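Local coordinates for glycosyl transferase, group 1 family protein (Staphylococcus aureus, PDB 4WAD) that belongs to the group 1 glycosyl transferases of the GT-B fold and holds uridine-diphosphate-N-acetylglucosamine in its cleft, at residues V255-N260 against E289-D294. Numbering follows the deposited sequence.
With UD1 (uridine-diphosphate-N-acetylglucosamine), chain B.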
loop_
_atom_site.group_PDB
_atom_site.type_symbol
_atom_site.label_atom_id
_atom_site.label_comp_id
_atom_site.label_asym_id
_atom_site.label_seq_id
_atom_site.Cartn_x
_atom_site.Cartn_y
_atom_site.Cartn_z
ATOM N N VAL A 255 38.245 -17.319 -6.685
ATOM C CA VAL A 255 38.083 -16.631 -7.963
ATOM C C VAL A 255 39.123 -15.543 -8.212
ATOM O O VAL A 255 39.975 -15.269 -7.365
ATOM C CB VAL A 255 36.684 -15.995 -8.062
ATOM C CG1 VAL A 255 35.611 -17.058 -7.892
ATOM C CG2 VAL A 255 36.525 -14.908 -7.010
ATOM N N ASN A 256 39.048 -14.930 -9.391
ATOM C CA ASN A 256 39.873 -13.774 -9.712
ATOM C C ASN A 256 39.414 -12.583 -8.883
ATOM O O ASN A 256 38.223 -12.267 -8.847
ATOM C CB ASN A 256 39.794 -13.450 -11.208
ATOM C CG ASN A 256 40.876 -12.479 -11.665
ATOM O OD1 ASN A 256 41.379 -11.666 -10.888
ATOM N ND2 ASN A 256 41.233 -12.560 -12.942
ATOM N N HIS A 257 40.359 -11.925 -8.218
ATOM C CA HIS A 257 40.045 -10.755 -7.407
ATOM C C HIS A 257 39.975 -9.492 -8.258
ATOM O O HIS A 257 40.134 -8.385 -7.751
ATOM C CB HIS A 257 41.077 -10.576 -6.290
ATOM C CG HIS A 257 42.439 -10.188 -6.778
ATOM N ND1 HIS A 257 43.103 -10.881 -7.765
ATOM C CD2 HIS A 257 43.263 -9.180 -6.404
ATOM C CE1 HIS A 257 44.278 -10.315 -7.983
ATOM N NE2 HIS A 257 44.399 -9.281 -7.172
ATOM N N HIS A 258 39.746 -9.664 -9.555
ATOM C CA HIS A 258 39.591 -8.531 -10.459
ATOM C C HIS A 258 38.137 -8.395 -10.883
ATOM O O HIS A 258 37.488 -9.391 -11.209
ATOM C CB HIS A 258 40.490 -8.693 -11.685
ATOM C CG HIS A 258 41.944 -8.478 -11.402
ATOM N ND1 HIS A 258 42.928 -9.308 -11.894
ATOM C CD2 HIS A 258 42.582 -7.523 -10.686
ATOM C CE1 HIS A 258 44.108 -8.876 -11.490
ATOM N NE2 HIS A 258 43.926 -7.793 -10.755
ATOM N N GLU A 259 37.629 -7.165 -10.868
ATOM C CA GLU A 259 36.254 -6.895 -11.275
ATOM C C GLU A 259 36.011 -7.383 -12.694
ATOM O O GLU A 259 36.846 -7.180 -13.576
ATOM C CB GLU A 259 35.936 -5.399 -11.181
ATOM C CG GLU A 259 34.936 -5.022 -10.097
ATOM C CD GLU A 259 33.732 -5.943 -10.043
ATOM O OE1 GLU A 259 33.199 -6.308 -11.112
ATOM O OE2 GLU A 259 33.316 -6.301 -8.920
ATOM N N ASN A 260 34.872 -8.034 -12.909
ATOM C CA ASN A 260 34.549 -8.573 -14.223
ATOM C C ASN A 260 34.296 -7.464 -15.243
ATOM O O ASN A 260 33.480 -6.572 -15.010
ATOM C CB ASN A 260 33.331 -9.498 -14.138
ATOM C CG ASN A 260 33.550 -10.667 -13.195
ATOM O OD1 ASN A 260 34.676 -10.951 -12.790
ATOM N ND2 ASN A 260 32.467 -11.354 -12.844
ATOM N N GLU A 289 50.312 -19.357 -7.946
ATOM C CA GLU A 289 51.386 -18.555 -7.375
ATOM C C GLU A 289 51.490 -17.241 -8.136
ATOM O O GLU A 289 52.144 -16.297 -7.691
ATOM C CB GLU A 289 52.718 -19.314 -7.402
ATOM C CG GLU A 289 52.581 -20.802 -7.103
ATOM C CD GLU A 289 53.544 -21.278 -6.029
ATOM O OE1 GLU A 289 54.199 -20.425 -5.391
ATOM O OE2 GLU A 289 53.629 -22.504 -5.811
ATOM N N ALA A 290 50.833 -17.193 -9.290
ATOM C CA ALA A 290 50.682 -15.957 -10.036
ATOM C C ALA A 290 49.777 -14.990 -9.276
ATOM O O ALA A 290 50.173 -13.862 -8.979
ATOM C CB ALA A 290 50.124 -16.237 -11.421
ATOM N N GLN A 291 48.564 -15.446 -8.962
ATOM C CA GLN A 291 47.580 -14.631 -8.246
ATOM C C GLN A 291 48.116 -14.145 -6.910
ATOM O O GLN A 291 47.749 -13.070 -6.441
ATOM C CB GLN A 291 46.277 -15.416 -8.042
ATOM C CG GLN A 291 45.130 -14.588 -7.475
ATOM C CD GLN A 291 43.799 -15.310 -7.552
ATOM O OE1 GLN A 291 42.738 -14.703 -7.404
ATOM N NE2 GLN A 291 43.848 -16.616 -7.790
ATOM N N ARG A 292 48.984 -14.946 -6.302
ATOM C CA ARG A 292 49.698 -14.517 -5.111
ATOM C C ARG A 292 50.508 -13.272 -5.463
ATOM O O ARG A 292 50.313 -12.212 -4.873
ATOM C CB ARG A 292 50.605 -15.632 -4.585
ATOM C CG ARG A 292 51.229 -15.361 -3.220
ATOM C CD ARG A 292 52.172 -16.486 -2.806
ATOM N NE ARG A 292 53.286 -16.634 -3.738
ATOM C CZ ARG A 292 54.469 -16.048 -3.585
ATOM N NH1 ARG A 292 54.697 -15.279 -2.529
ATOM N NH2 ARG A 292 55.427 -16.232 -4.483
ATOM N N LEU A 293 51.374 -13.402 -6.468
ATOM C CA LEU A 293 52.270 -12.324 -6.893
ATOM C C LEU A 293 51.535 -11.055 -7.329
ATOM O O LEU A 293 52.074 -9.953 -7.211
ATOM C CB LEU A 293 53.176 -12.804 -8.029
ATOM C CG LEU A 293 54.234 -13.850 -7.689
ATOM C CD1 LEU A 293 54.957 -14.328 -8.936
ATOM C CD2 LEU A 293 55.230 -13.267 -6.709
ATOM N N ASP A 294 50.314 -11.205 -7.836
ATOM C CA ASP A 294 49.521 -10.047 -8.232
ATOM C C ASP A 294 49.032 -9.295 -7.002
ATOM O O ASP A 294 49.175 -8.074 -6.911
ATOM C CB ASP A 294 48.333 -10.462 -9.098
ATOM C CG ASP A 294 48.648 -10.422 -10.578
ATOM O OD1 ASP A 294 49.741 -10.884 -10.961
ATOM O OD2 ASP A 294 47.817 -9.902 -11.354
HETATM C "C1'" UD1 B . 35.014 -22.049 -10.547
HETATM C "C2'" UD1 B . 36.334 -21.891 -9.780
HETATM C "C3'" UD1 B . 36.671 -20.433 -9.506
HETATM C "C4'" UD1 B . 36.529 -19.612 -10.775
HETATM C "C5'" UD1 B . 35.092 -19.730 -11.255
HETATM C "C6'" UD1 B . 34.840 -18.811 -12.447
HETATM C "C7'" UD1 B . 37.487 -23.121 -8.005
HETATM C "C8'" UD1 B . 37.360 -24.179 -6.951
HETATM N "N2'" UD1 B . 36.350 -22.664 -8.542
HETATM O "O1'" UD1 B . 33.881 -21.996 -9.683
HETATM O "O3'" UD1 B . 38.027 -20.390 -9.073
HETATM O "O4'" UD1 B . 36.892 -18.246 -10.542
HETATM O "O5'" UD1 B . 34.869 -21.095 -11.618
HETATM O "O6'" UD1 B . 33.825 -19.355 -13.299
HETATM O "O7'" UD1 B . 38.581 -22.713 -8.354
HETATM N N1 UD1 B . 28.860 -29.122 -13.353
HETATM C C2 UD1 B . 28.155 -30.339 -13.210
HETATM N N3 UD1 B . 27.225 -30.692 -14.107
HETATM C C4 UD1 B . 26.949 -29.904 -15.150
HETATM C C5 UD1 B . 27.631 -28.701 -15.314
HETATM C C6 UD1 B . 28.599 -28.320 -14.392
HETATM O O2 UD1 B . 28.394 -31.090 -12.240
HETATM O O4 UD1 B . 26.077 -30.247 -15.979
HETATM C C1B UD1 B . 29.878 -28.735 -12.372
HETATM C C2B UD1 B . 31.179 -29.485 -12.605
HETATM O "O2'" UD1 B . 31.261 -30.632 -11.752
HETATM C C3B UD1 B . 32.268 -28.486 -12.266
HETATM C C4B UD1 B . 31.597 -27.125 -12.333
HETATM O O4B UD1 B . 30.196 -27.348 -12.508
HETATM O O3B UD1 B . 32.757 -28.702 -10.939
HETATM C C5B UD1 B . 32.140 -26.328 -13.507
HETATM O O5B UD1 B . 33.218 -25.507 -13.073
HETATM P PA UD1 B . 32.937 -23.971 -12.685
HETATM O O1A UD1 B . 34.043 -23.153 -13.304
HETATM O O2A UD1 B . 31.499 -23.676 -13.035
HETATM O O3A UD1 B . 33.080 -23.949 -11.075
HETATM P PB UD1 B . 32.533 -22.733 -10.162
HETATM O O1B UD1 B . 31.759 -21.773 -11.030
HETATM O O2B UD1 B . 31.879 -23.321 -8.937
#
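A chi1 of -172° swings CG of Q291 away from its own N, and the extended chain carries the amide to the V255 carbonyl region; in H257, whose bond from CA to CB points at the helix, chi1 of 69° sets CG between backbone N and carbonyl carbon, the ring lying beside the Q291 end and near D294. In this Rossmann-like domain of a GT-B transferase, the loop after strand 248-252 meets helix 289-296. Glutamine suits its place because a long, uncharged side chain can span the gap and end beside main-chain polar atoms. The H257 and Q291 side chains run past each other in opposite directions, ring and amide planes 37° apart. Flat imidazoles can overlap, H257 CE1 lying 3.7 Å above the H258 ring plane near its rim, while each NE2 still hydrogen-bonds Q298. Aspartate's short side chain puts D294 CB 4.2 Å from H257 CE1 and OD2 3.9 Å from H258 CE1, at the two ring edges; OD2 also has a weak hydrogen bond to the Y431 hydroxyl and a long, weak ion pair with K430. V255, small and branched, fits beside the ligand sugar in van der Waals contact, CG1 nearest O4'.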